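Local coordinates for protein sulfotransferase (Mus musculus, PDB 5X2B) that probably transfers sulfuryl groups to acceptor substrates, as cytosolic sulfotransferases do, and binds the nucleotide adenosine-3'-5'-diphosphate, at residues D[37-42]-D[85-90]; D[89-94]-D[155-160]; D[107-112]-D[170-175]; D[60-65]-D[223-228]. One frame throughout, in Å; residues are numbered along the deposited sequence.

From the N terminus, interaction 1 closes the first loop, bringing the phosphate-binding turn after strand 33-37 to the end of strand 81-86. Segment 60-65 of interaction 4 falls within that loop, and its partner 223-228 comes far later, so interactions 1 and 4 cross; Glu65 ties them together through Thr86 and His87. Interaction 2 starts on Asn89 and Tyr90, where interaction 1 ends, and joins this stretch to helix 151-159. Interaction 3 pairs strands 103-108 and 167-171 and crosses interaction 2. Both 2 and 3 fall within the long span bridged by interaction 4. Interactions 1 and 3 follow in series, share the central sheet and both touch the nucleotide.

Interaction 1: D[37-42]-D[85-90]; sequences SYPKSG and PTHLNY. With A3P (adenosine-3'-5'-diphosphate), chain V.
Ser37 and His87 bring the backbones closest, their CA atoms 5.2 Å apart, at the ends of the neighbouring parallel strands 33-37 and 81-86. Beyond Ser37 the chain turns into the 5'-phosphate-binding loop of the sulfotransferases, the family's version of the P-loop, while the other chain leaves the sheet through His87. Two groups of His87 approach the carbonyl of Ser37: ND1 of His87 donates to Ser37 O at 2.9 Å, and His87 CA makes a CH contact with the same Ser37 O at 3.2 Å. The oxygen lies in the plane of the imidazole, but ND1 sits well above the carbonyl plane, not on a lone pair. With CG turned beside its backbone N (chi1 -69°), His87 also offers a ring face to Pro39, whose CG lies over the centre, 4.0 Å from the centroid, in a CH-pi contact. Tyr148 meets the same ring edge-to-face. These contacts fix the rotation of the imidazole. A water bridges the strand ends, accepting from Ser37 OG at 3.1 Å and donating to Thr86 O. Thr86 OG1 accepts from Leu88 N at 2.9 Å in an ST turn, and also bonds Glu65 OE1. Lys40, whose CB points away from segment 85-90, makes a weak bond from NZ to O4P of the nucleotide. Gly42 adopts backbone angles that call for glycine and stands right before helix 43-52; Ser41 N and Gly42 N both reach O5P of the nucleotide, each at 3.2 Å.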
# COMPACT_ATOMS: atom_id res chain seq x y z
N SER D 37 1.80 0.98 2.34
CA SER D 37 1.45 1.76 1.20
C SER D 37 0.23 2.62 1.45
O SER D 37 -0.64 2.33 2.28
CB SER D 37 1.17 0.84 0.03
OG SER D 37 0.09 -0.01 0.37
N TYR D 38 0.16 3.68 0.67
CA TYR D 38 -1.10 4.34 0.45
C TYR D 38 -1.83 3.51 -0.56
O TYR D 38 -1.23 3.01 -1.49
CB TYR D 38 -0.92 5.70 -0.14
CG TYR D 38 -2.22 6.41 -0.18
CD1 TYR D 38 -2.67 7.05 0.93
CD2 TYR D 38 -3.00 6.41 -1.33
CE1 TYR D 38 -3.86 7.73 0.93
CE2 TYR D 38 -4.18 7.09 -1.37
CZ TYR D 38 -4.61 7.75 -0.23
OH TYR D 38 -5.79 8.43 -0.21
N PRO D 39 -3.14 3.40 -0.42
CA PRO D 39 -3.89 2.48 -1.27
C PRO D 39 -3.74 2.80 -2.78
O PRO D 39 -3.42 3.93 -3.19
CB PRO D 39 -5.33 2.66 -0.79
CG PRO D 39 -5.24 3.24 0.56
CD PRO D 39 -4.02 4.11 0.52
N LYS D 40 -4.00 1.78 -3.59
CA LYS D 40 -3.82 1.77 -5.07
C LYS D 40 -2.40 2.08 -5.57
O LYS D 40 -2.23 2.71 -6.61
CB LYS D 40 -4.81 2.71 -5.75
CG LYS D 40 -6.23 2.61 -5.26
CD LYS D 40 -6.74 1.17 -5.08
CE LYS D 40 -6.63 0.35 -6.35
NZ LYS D 40 -7.11 -1.03 -6.13
N SER D 41 -1.39 1.59 -4.86
CA SER D 41 -0.01 2.01 -5.09
C SER D 41 1.03 0.83 -5.14
O SER D 41 2.23 1.09 -5.24
CB SER D 41 0.38 3.07 -4.03
OG SER D 41 -0.64 4.06 -3.84
N GLY D 42 0.56 -0.44 -5.08
CA GLY D 42 1.42 -1.62 -5.28
C GLY D 42 1.43 -2.67 -4.16
O GLY D 42 2.28 -3.57 -4.07
N PRO D 85 1.36 -6.05 6.53
CA PRO D 85 0.76 -5.09 5.64
C PRO D 85 -0.25 -4.19 6.33
O PRO D 85 -0.97 -4.62 7.22
CB PRO D 85 0.01 -5.98 4.64
CG PRO D 85 -0.27 -7.23 5.35
CD PRO D 85 0.47 -7.22 6.66
N THR D 86 -0.31 -2.95 5.85
CA THR D 86 -1.12 -1.93 6.44
C THR D 86 -1.18 -0.74 5.50
O THR D 86 -0.35 -0.62 4.62
CB THR D 86 -0.49 -1.50 7.73
OG1 THR D 86 -1.35 -0.54 8.33
CG2 THR D 86 0.89 -0.87 7.48
N HIS D 87 -2.15 0.13 5.68
CA HIS D 87 -2.17 1.38 4.92
C HIS D 87 -2.03 2.48 5.94
O HIS D 87 -2.36 3.61 5.70
CB HIS D 87 -3.49 1.55 4.19
CG HIS D 87 -3.70 0.59 3.06
ND1 HIS D 87 -2.80 0.47 2.01
CD2 HIS D 87 -4.69 -0.27 2.79
CE1 HIS D 87 -3.24 -0.44 1.17
NE2 HIS D 87 -4.40 -0.91 1.62
N LEU D 88 -1.56 2.14 7.12
CA LEU D 88 -1.62 3.16 8.17
C LEU D 88 -0.66 4.27 7.90
O LEU D 88 0.42 4.06 7.41
CB LEU D 88 -1.26 2.58 9.52
CG LEU D 88 -2.33 1.69 10.09
CD1 LEU D 88 -1.84 1.02 11.33
CD2 LEU D 88 -3.51 2.56 10.38
N ASN D 89 -1.02 5.48 8.25
CA ASN D 89 -0.05 6.53 8.13
C ASN D 89 0.99 6.30 9.19
O ASN D 89 0.89 5.38 9.96
CB ASN D 89 -0.67 7.88 8.43
CG ASN D 89 -0.99 8.04 9.87
OD1 ASN D 89 -0.35 7.45 10.73
ND2 ASN D 89 -1.98 8.84 10.16
N TYR D 90 1.95 7.19 9.28
CA TYR D 90 2.98 7.02 10.22
C TYR D 90 2.48 7.13 11.61
O TYR D 90 2.87 6.40 12.49
CB TYR D 90 3.97 8.11 10.07
CG TYR D 90 5.14 7.69 10.87
CD1 TYR D 90 5.98 6.70 10.40
CD2 TYR D 90 5.36 8.21 12.13
CE1 TYR D 90 7.01 6.25 11.13
CE2 TYR D 90 6.42 7.80 12.87
CZ TYR D 90 7.24 6.80 12.37
OH TYR D 90 8.32 6.35 13.10
P1 A3P V . -4.81 -0.02 -11.80
O1P A3P V . -4.73 -1.08 -12.80
O2P A3P V . -6.15 0.23 -11.43
O3P A3P V . -4.19 1.16 -12.22
P2 A3P V . -2.98 -2.18 -4.64
O4P A3P V . -4.44 -2.08 -4.50
O5P A3P V . -2.28 -1.27 -3.82
O6P A3P V . -2.46 -3.55 -4.60
O5' A3P V . -2.74 -1.70 -6.15
C5' A3P V . -3.56 -1.97 -7.30
C4' A3P V . -3.12 -1.25 -8.55
O4' A3P V . -1.93 -1.83 -8.93
C3' A3P V . -4.06 -1.46 -9.69
O3' A3P V . -3.90 -0.39 -10.59
C2' A3P V . -3.54 -2.72 -10.28
O2' A3P V . -3.97 -2.90 -11.61
C1' A3P V . -2.07 -2.49 -10.15
N9 A3P V . -1.30 -3.74 -10.20
C8 A3P V . -1.62 -4.87 -9.59
N7 A3P V . -0.74 -5.81 -9.81
C5 A3P V . 0.18 -5.34 -10.60
C6 A3P V . 1.41 -5.87 -11.20
N6 A3P V . 1.80 -7.15 -11.03
N1 A3P V . 2.12 -5.04 -11.95
C2 A3P V . 1.75 -3.79 -12.15
N3 A3P V . 0.66 -3.25 -11.62
C4 A3P V . -0.16 -3.95 -10.84
O HOH W 1 0.36 -2.44 2.30

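Interaction 2: D[89-94]-D[155-160]; sequences NYEMLP and VLSWEE. With CA (calcium ion), chain B.
The hydroxyl of Ser157 is shared by both sides of the contact: Tyr90 N makes a weak but fairly straight bond to Ser157 OG at 3.3 Å, and OG is also bonded to the carbonyl of His154, one turn back in helix 151-159. Its chi1 of 72° places OG between the serine's own N and carbonyl carbon, near both partners. Tyr90 CB rests on the hydroxyl, 3.6 Å from Ser157 OG. One residue on, the indole of Trp158 lies beneath the loop, with Tyr90 N 3.5 Å above the indole plane towards its rim. The ring of Tyr90 turns an edge to that indole in a T-shaped pair, its centroid 5.5 Å from that of the six-membered ring of Trp158 and the planes at 83°. Leu93 comes in at about a right angle, its CD2 3.9 Å from Trp158 CH2. In the alpha/beta sulfotransferase fold, this helix packs on the central parallel sheet: Val155 touches Tyr106 and Val108 of strand 103-108, and Tyr106 stacks with Trp158. The indole thus meets Tyr106 of the sheet as well as the loop, its NE1 bonded to Leu88 O just ahead of segment 89-94, which fixes how the ring is turned. Tyr90 has a second aromatic partner in His161, which stacks on it. Glu91 O binds a calcium ion at 2.5 Å, and two waters bind the same ion.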
# COMPACT_ATOMS: atom_id res chain seq x y z
N ASN D 89 -1.02 5.48 8.25
CA ASN D 89 -0.05 6.53 8.13
C ASN D 89 0.99 6.30 9.19
O ASN D 89 0.89 5.38 9.96
CB ASN D 89 -0.67 7.88 8.43
CG ASN D 89 -0.99 8.04 9.87
OD1 ASN D 89 -0.35 7.45 10.73
ND2 ASN D 89 -1.98 8.84 10.16
N TYR D 90 1.95 7.19 9.28
CA TYR D 90 2.98 7.02 10.22
C TYR D 90 2.48 7.13 11.61
O TYR D 90 2.87 6.40 12.49
CB TYR D 90 3.97 8.11 10.07
CG TYR D 90 5.14 7.69 10.87
CD1 TYR D 90 5.98 6.70 10.40
CD2 TYR D 90 5.36 8.21 12.13
CE1 TYR D 90 7.01 6.25 11.13
CE2 TYR D 90 6.42 7.80 12.87
CZ TYR D 90 7.24 6.80 12.37
OH TYR D 90 8.32 6.35 13.10
N GLU D 91 1.59 8.07 11.81
CA GLU D 91 1.14 8.39 13.14
C GLU D 91 0.40 7.25 13.79
O GLU D 91 0.50 7.02 14.97
CB GLU D 91 0.25 9.59 13.05
CG GLU D 91 1.02 10.80 12.69
CD GLU D 91 1.37 10.96 11.19
OE1 GLU D 91 0.55 10.53 10.31
OE2 GLU D 91 2.48 11.53 10.91
N MET D 92 -0.37 6.52 13.03
CA MET D 92 -1.18 5.50 13.66
C MET D 92 -0.55 4.18 13.78
O MET D 92 -1.03 3.30 14.50
CB MET D 92 -2.43 5.39 12.91
CG MET D 92 -3.14 6.65 13.15
SD MET D 92 -4.70 6.55 12.35
CE MET D 92 -4.10 6.18 10.68
N LEU D 93 0.56 4.01 13.11
CA LEU D 93 1.25 2.78 13.23
C LEU D 93 1.62 2.60 14.69
O LEU D 93 1.95 3.58 15.36
CB LEU D 93 2.47 2.89 12.38
CG LEU D 93 3.38 1.68 12.30
CD1 LEU D 93 2.84 0.67 11.30
CD2 LEU D 93 4.76 2.19 11.89
N PRO D 94 1.60 1.36 15.18
CA PRO D 94 1.83 1.11 16.60
C PRO D 94 3.21 1.52 17.01
O PRO D 94 4.18 1.35 16.26
CB PRO D 94 1.67 -0.40 16.72
CG PRO D 94 0.89 -0.76 15.55
CD PRO D 94 1.38 0.10 14.47
N VAL D 155 1.97 9.91 2.23
CA VAL D 155 3.32 9.80 1.73
C VAL D 155 4.23 10.72 2.55
O VAL D 155 5.33 10.34 2.88
CB VAL D 155 3.30 10.23 0.30
CG1 VAL D 155 4.71 10.45 -0.18
CG2 VAL D 155 2.57 9.19 -0.55
N LEU D 156 3.78 11.93 2.84
CA LEU D 156 4.62 12.90 3.56
C LEU D 156 5.00 12.40 4.90
O LEU D 156 6.16 12.47 5.26
CB LEU D 156 3.86 14.19 3.78
CG LEU D 156 3.79 15.12 2.58
CD1 LEU D 156 2.90 16.35 2.87
CD2 LEU D 156 5.20 15.54 2.17
N SER D 157 4.04 11.91 5.67
CA SER D 157 4.35 11.38 6.99
C SER D 157 5.38 10.28 6.90
O SER D 157 6.18 10.11 7.81
CB SER D 157 3.12 10.83 7.69
OG SER D 157 2.66 9.61 7.13
N TRP D 158 5.36 9.54 5.81
CA TRP D 158 6.25 8.39 5.65
C TRP D 158 7.63 8.82 5.13
O TRP D 158 8.62 8.14 5.35
CB TRP D 158 5.61 7.34 4.73
CG TRP D 158 4.58 6.42 5.43
CD1 TRP D 158 3.22 6.47 5.35
CD2 TRP D 158 4.88 5.37 6.31
NE1 TRP D 158 2.66 5.49 6.11
CE2 TRP D 158 3.66 4.80 6.73
CE3 TRP D 158 6.08 4.83 6.80
CZ2 TRP D 158 3.59 3.75 7.63
CZ3 TRP D 158 6.01 3.75 7.69
CH2 TRP D 158 4.77 3.23 8.08
N GLU D 159 7.71 9.96 4.46
CA GLU D 159 8.97 10.38 3.86
C GLU D 159 9.83 10.94 4.95
O GLU D 159 11.06 11.04 4.80
CB GLU D 159 8.81 11.46 2.76
CG GLU D 159 10.16 11.71 2.01
CD GLU D 159 10.17 12.83 0.96
OE1 GLU D 159 9.12 13.49 0.76
OE2 GLU D 159 11.22 13.05 0.30
N GLU D 160 9.18 11.33 6.03
CA GLU D 160 9.87 11.78 7.22
C GLU D 160 10.81 10.73 7.79
O GLU D 160 11.80 11.07 8.45
CB GLU D 160 8.84 12.21 8.24
CG GLU D 160 8.23 13.61 7.91
CD GLU D 160 6.96 13.89 8.72
OE1 GLU D 160 6.83 13.33 9.82
OE2 GLU D 160 6.10 14.67 8.24
CA CA B . -0.18 6.62 17.29
O HOH W 2 3.20 13.54 9.63
O HOH W 3 1.87 5.06 17.22
O HOH W 4 -1.51 8.62 16.81

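Interaction 3: D[107-112]-D[170-175]; sequences IVRNPK and IFYEEM. With A3P (adenosine-3'-5'-diphosphate), chain V.
Arg109 and Tyr172 each send CG anti to the backbone N (chi1 -170° and 178°), and the extended arginine chain then runs alongside the tyrosine, pointing the same way. The guanidinium settles flat on the phenol ring, Arg109 CZ 3.9 Å from the Tyr172 centroid with planes 23° apart: a stacked cation-pi pair. This is the end of the parallel strands 103-108 and 167-171 of the sulfotransferase sheet, where Arg109 belongs to the family's 3'-phosphate-binding segment. At the guanidinium's edge, Arg109 NH2 reaches O3P of the 3'-phosphate in a weak bond of 3.4 Å, while NH1 bonds Lys40 O of the 5'-phosphate loop. Tyr172 OH makes a weak bond to adenine N3. The tyrosine thus braces the arginine and touches the base as well. Glu173, bent at chi2, folds back to Asn110: its OE2 accepts from Asn110 N at 2.9 Å on the syn side and from Asn110 ND2 at 3.1 Å on the anti side, both donors tilted well out of the carboxylate plane, to the same face. Glu173 OE1 is buried and has no partner in the model. Asn110 also caps the helix that follows, and ND2 has a second partner in Asp113. Backbone bonds carry the strand pairing, Val108 N to Ile170 O at 3.0 Å and Tyr172 N to Val108 O at 3.2 Å. On the Val108 side of the sheet, its CG1 lies over the Phe171 ring; on the Ile107 side, Ile107 CD1 meets Met175 CE at 3.5 Å.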
# COMPACT_ATOMS: atom_id res chain seq x y z
N ILE D 107 5.64 1.32 -0.25
CA ILE D 107 5.50 1.46 -1.68
C ILE D 107 4.62 2.68 -2.05
O ILE D 107 3.56 2.90 -1.50
CB ILE D 107 5.13 0.11 -2.34
CG1 ILE D 107 5.06 0.32 -3.85
CG2 ILE D 107 3.90 -0.55 -1.68
CD1 ILE D 107 5.12 -0.97 -4.65
N VAL D 108 5.15 3.51 -2.95
CA VAL D 108 4.51 4.77 -3.36
C VAL D 108 4.32 4.91 -4.88
O VAL D 108 5.17 4.48 -5.65
CB VAL D 108 5.36 5.95 -2.93
CG1 VAL D 108 6.56 6.02 -3.79
CG2 VAL D 108 4.56 7.22 -3.01
N ARG D 109 3.22 5.53 -5.28
CA ARG D 109 2.84 5.67 -6.69
C ARG D 109 2.43 7.08 -6.98
O ARG D 109 1.85 7.74 -6.14
CB ARG D 109 1.63 4.80 -6.99
CG ARG D 109 1.32 4.69 -8.43
CD ARG D 109 0.26 3.67 -8.60
NE ARG D 109 0.03 3.43 -10.02
CZ ARG D 109 -1.04 2.80 -10.47
NH1 ARG D 109 -1.95 2.37 -9.62
NH2 ARG D 109 -1.19 2.60 -11.76
N ASN D 110 2.69 7.52 -8.19
CA ASN D 110 2.43 8.91 -8.49
C ASN D 110 1.00 9.12 -8.21
O ASN D 110 0.19 8.24 -8.42
CB ASN D 110 2.79 9.29 -9.91
CG ASN D 110 1.71 9.04 -10.87
OD1 ASN D 110 0.74 9.78 -10.95
ND2 ASN D 110 1.87 8.00 -11.64
N PRO D 111 0.68 10.29 -7.68
CA PRO D 111 -0.61 10.48 -7.06
C PRO D 111 -1.68 10.49 -8.14
O PRO D 111 -2.81 10.02 -7.89
CB PRO D 111 -0.45 11.85 -6.41
CG PRO D 111 0.54 12.52 -7.25
CD PRO D 111 1.49 11.51 -7.67
N LYS D 112 -1.35 10.96 -9.33
CA LYS D 112 -2.39 11.05 -10.34
C LYS D 112 -2.83 9.65 -10.73
O LYS D 112 -4.04 9.42 -10.91
CB LYS D 112 -1.96 11.83 -11.56
CG LYS D 112 -1.80 13.29 -11.31
CD LYS D 112 -1.07 13.94 -12.47
CE LYS D 112 -1.41 15.38 -12.50
NZ LYS D 112 -0.39 16.08 -13.30
N ILE D 170 10.12 2.30 -2.21
CA ILE D 170 10.06 1.68 -3.51
C ILE D 170 8.97 2.32 -4.34
O ILE D 170 7.93 2.68 -3.79
CB ILE D 170 9.72 0.20 -3.38
CG1 ILE D 170 10.85 -0.54 -2.65
CG2 ILE D 170 9.43 -0.38 -4.74
CD1 ILE D 170 12.08 -0.77 -3.47
N PHE D 171 9.18 2.40 -5.66
CA PHE D 171 8.21 3.03 -6.58
C PHE D 171 7.51 2.06 -7.50
O PHE D 171 8.13 1.19 -8.08
CB PHE D 171 8.88 4.10 -7.43
CG PHE D 171 9.34 5.28 -6.66
CD1 PHE D 171 8.59 6.46 -6.61
CD2 PHE D 171 10.51 5.21 -5.95
CE1 PHE D 171 9.01 7.51 -5.88
CE2 PHE D 171 10.93 6.27 -5.24
CZ PHE D 171 10.18 7.43 -5.19
N TYR D 172 6.21 2.24 -7.65
CA TYR D 172 5.42 1.45 -8.55
C TYR D 172 6.01 1.53 -9.93
O TYR D 172 6.27 0.55 -10.61
CB TYR D 172 4.03 2.04 -8.58
CG TYR D 172 3.09 1.34 -9.51
CD1 TYR D 172 2.26 0.34 -9.05
CD2 TYR D 172 3.06 1.65 -10.85
CE1 TYR D 172 1.39 -0.33 -9.91
CE2 TYR D 172 2.20 1.00 -11.71
CZ TYR D 172 1.36 0.00 -11.22
OH TYR D 172 0.50 -0.68 -12.05
N GLU D 173 6.20 2.76 -10.34
CA GLU D 173 6.68 3.06 -11.67
C GLU D 173 8.03 2.35 -11.88
O GLU D 173 8.32 1.79 -12.94
CB GLU D 173 6.77 4.58 -11.82
CG GLU D 173 5.40 5.30 -11.83
CD GLU D 173 4.80 5.44 -10.46
OE1 GLU D 173 5.50 5.21 -9.45
OE2 GLU D 173 3.61 5.76 -10.37
N GLU D 174 8.85 2.32 -10.85
CA GLU D 174 10.16 1.69 -10.99
C GLU D 174 10.06 0.18 -10.95
O GLU D 174 10.86 -0.51 -11.58
CB GLU D 174 11.10 2.25 -9.94
CG GLU D 174 11.66 1.31 -8.93
CD GLU D 174 12.57 2.06 -7.95
OE1 GLU D 174 12.36 1.98 -6.71
OE2 GLU D 174 13.50 2.74 -8.44
N MET D 175 9.04 -0.31 -10.25
CA MET D 175 8.64 -1.71 -10.29
C MET D 175 8.07 -2.09 -11.63
O MET D 175 8.19 -3.24 -12.05
CB MET D 175 7.53 -1.95 -9.31
CG MET D 175 7.94 -1.73 -7.90
SD MET D 175 7.91 -3.31 -7.05
CE MET D 175 6.14 -3.53 -6.82
P1 A3P V . -4.81 -0.02 -11.80
O1P A3P V . -4.73 -1.08 -12.80
O2P A3P V . -6.15 0.23 -11.43
O3P A3P V . -4.19 1.16 -12.22
P2 A3P V . -2.98 -2.18 -4.64
O4P A3P V . -4.44 -2.08 -4.50
O5P A3P V . -2.28 -1.27 -3.82
O6P A3P V . -2.46 -3.55 -4.60
O5' A3P V . -2.74 -1.70 -6.15
C5' A3P V . -3.56 -1.97 -7.30
C4' A3P V . -3.12 -1.25 -8.55
O4' A3P V . -1.93 -1.83 -8.93
C3' A3P V . -4.06 -1.46 -9.69
O3' A3P V . -3.90 -0.39 -10.59
C2' A3P V . -3.54 -2.72 -10.28
O2' A3P V . -3.97 -2.90 -11.61
C1' A3P V . -2.07 -2.49 -10.15
N9 A3P V . -1.30 -3.74 -10.20
C8 A3P V . -1.62 -4.87 -9.59
N7 A3P V . -0.74 -5.81 -9.81
C5 A3P V . 0.18 -5.34 -10.60
C6 A3P V . 1.41 -5.87 -11.20
N6 A3P V . 1.80 -7.15 -11.03
N1 A3P V . 2.12 -5.04 -11.95
C2 A3P V . 1.75 -3.79 -12.15
N3 A3P V . 0.66 -3.25 -11.62
C4 A3P V . -0.16 -3.95 -10.84

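Interaction 4: D[60-65]-D[223-228]; sequences LTSPIE and NHVICA
Ser62 and Ile226 mark the closest approach of two irregular backbones, their CA atoms 5.1 Å apart. One is the turn leaving strand 58-60, an outermost strand of the parallel sheet; the other belongs to the long loop between helices 208-212 and 251-265. That loop probably corresponds to the mobile cap that closes over the active site in cytosolic sulfotransferases, consistent with the poor order of Asn223 and His224. Pro63 is the wedge of the contact. Its CB faces the methyl of Ala228 (Pro63 CB to Ala228 CB 3.8 Å) and its CG lies beside the backbone N of Ala228, while Val225 crosses the proline at about a right angle. Pro63 CD is modelled too close to Val225 O, so the local fit is uncertain, and a weak bond to that oxygen from Ser62 OG is doubtful too. At the strand end, Leu60 carries CG anti to its backbone N (chi1 174°), and CD2 arrives in the plane of the His224 ring, at its edge, 3.5 Å from His224 CD2 as modelled, though His224 is poorly ordered. Leu60 CD2 also touches CG2 of Ile226. The turn is tied down from within by Thr61 OG1, which donates to Ser62 O at 2.6 Å. Glu65 joins this contact to the neighbouring strand end, its OE2 taking His87 N. The same Glu65 OE2 also accepts from a water at 2.6 Å, and that water in turn accepts from Ala228 N at 3.2 Å.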
# COMPACT_ATOMS: atom_id res chain seq x y z
N LEU D 60 2.94 -14.14 5.81
CA LEU D 60 2.23 -12.98 5.30
C LEU D 60 0.80 -12.81 5.86
O LEU D 60 -0.11 -13.51 5.43
CB LEU D 60 2.14 -13.12 3.79
CG LEU D 60 1.28 -12.03 3.21
CD1 LEU D 60 2.20 -10.84 3.22
CD2 LEU D 60 0.74 -12.38 1.81
N THR D 61 0.57 -11.82 6.71
CA THR D 61 -0.65 -11.79 7.50
C THR D 61 -1.79 -11.04 6.82
O THR D 61 -1.62 -10.49 5.75
CB THR D 61 -0.37 -11.18 8.90
OG1 THR D 61 -0.49 -9.75 8.84
CG2 THR D 61 1.02 -11.57 9.40
N SER D 62 -2.96 -11.09 7.45
CA SER D 62 -4.08 -10.23 7.11
C SER D 62 -3.65 -8.79 7.48
O SER D 62 -2.78 -8.61 8.33
CB SER D 62 -5.30 -10.70 7.94
OG SER D 62 -6.31 -11.25 7.09
N PRO D 63 -4.22 -7.76 6.84
CA PRO D 63 -3.96 -6.38 7.29
C PRO D 63 -4.04 -6.15 8.82
O PRO D 63 -4.97 -6.62 9.48
CB PRO D 63 -5.08 -5.61 6.63
CG PRO D 63 -5.36 -6.36 5.41
CD PRO D 63 -5.14 -7.79 5.70
N ILE D 64 -3.09 -5.40 9.39
CA ILE D 64 -3.06 -5.20 10.84
C ILE D 64 -4.20 -4.32 11.30
O ILE D 64 -4.49 -4.25 12.49
CB ILE D 64 -1.81 -4.45 11.33
CG1 ILE D 64 -1.71 -4.51 12.86
CG2 ILE D 64 -1.89 -2.95 10.95
CD1 ILE D 64 -0.55 -3.67 13.46
N GLU D 65 -4.81 -3.60 10.38
CA GLU D 65 -5.95 -2.80 10.78
C GLU D 65 -7.24 -3.42 10.31
O GLU D 65 -8.26 -2.78 10.38
CB GLU D 65 -5.83 -1.38 10.27
CG GLU D 65 -5.91 -1.20 8.77
CD GLU D 65 -4.61 -1.52 8.07
OE1 GLU D 65 -3.68 -1.98 8.75
OE2 GLU D 65 -4.53 -1.31 6.83
N ASN D 223 -8.90 -17.58 3.12
CA ASN D 223 -8.20 -16.57 2.33
C ASN D 223 -7.73 -15.38 3.18
O ASN D 223 -8.49 -14.78 3.93
CB ASN D 223 -9.06 -16.12 1.14
CG ASN D 223 -10.50 -15.80 1.53
OD1 ASN D 223 -11.40 -16.63 1.39
ND2 ASN D 223 -10.71 -14.57 2.00
N HIS D 224 -6.45 -15.05 3.02
CA HIS D 224 -5.70 -14.11 3.85
C HIS D 224 -5.74 -12.67 3.37
O HIS D 224 -4.72 -12.15 2.93
CB HIS D 224 -4.24 -14.56 3.81
CG HIS D 224 -3.59 -14.44 2.46
ND1 HIS D 224 -4.16 -14.97 1.32
CD2 HIS D 224 -2.44 -13.85 2.07
CE1 HIS D 224 -3.38 -14.71 0.27
NE2 HIS D 224 -2.32 -14.03 0.71
N VAL D 225 -6.87 -11.98 3.45
CA VAL D 225 -6.96 -10.74 2.70
C VAL D 225 -5.76 -9.93 3.04
O VAL D 225 -5.29 -9.94 4.16
CB VAL D 225 -8.16 -9.92 3.01
CG1 VAL D 225 -9.34 -10.82 3.25
CG2 VAL D 225 -7.86 -9.03 4.19
N ILE D 226 -5.23 -9.23 2.06
CA ILE D 226 -4.09 -8.40 2.36
C ILE D 226 -4.37 -6.96 2.11
O ILE D 226 -3.56 -6.08 2.38
CB ILE D 226 -2.88 -8.80 1.55
CG1 ILE D 226 -2.79 -7.95 0.30
CG2 ILE D 226 -2.93 -10.27 1.25
CD1 ILE D 226 -1.98 -8.59 -0.75
N CYS D 227 -5.53 -6.66 1.59
CA CYS D 227 -5.86 -5.28 1.62
C CYS D 227 -7.14 -5.28 2.33
O CYS D 227 -8.07 -5.98 1.95
CB CYS D 227 -5.97 -4.69 0.26
SG CYS D 227 -6.72 -3.11 0.35
N ALA D 228 -7.17 -4.55 3.42
CA ALA D 228 -8.35 -4.49 4.24
C ALA D 228 -9.54 -4.04 3.41
O ALA D 228 -10.66 -4.45 3.66
CB ALA D 228 -8.12 -3.60 5.44
O HOH W 5 -4.78 -2.79 4.74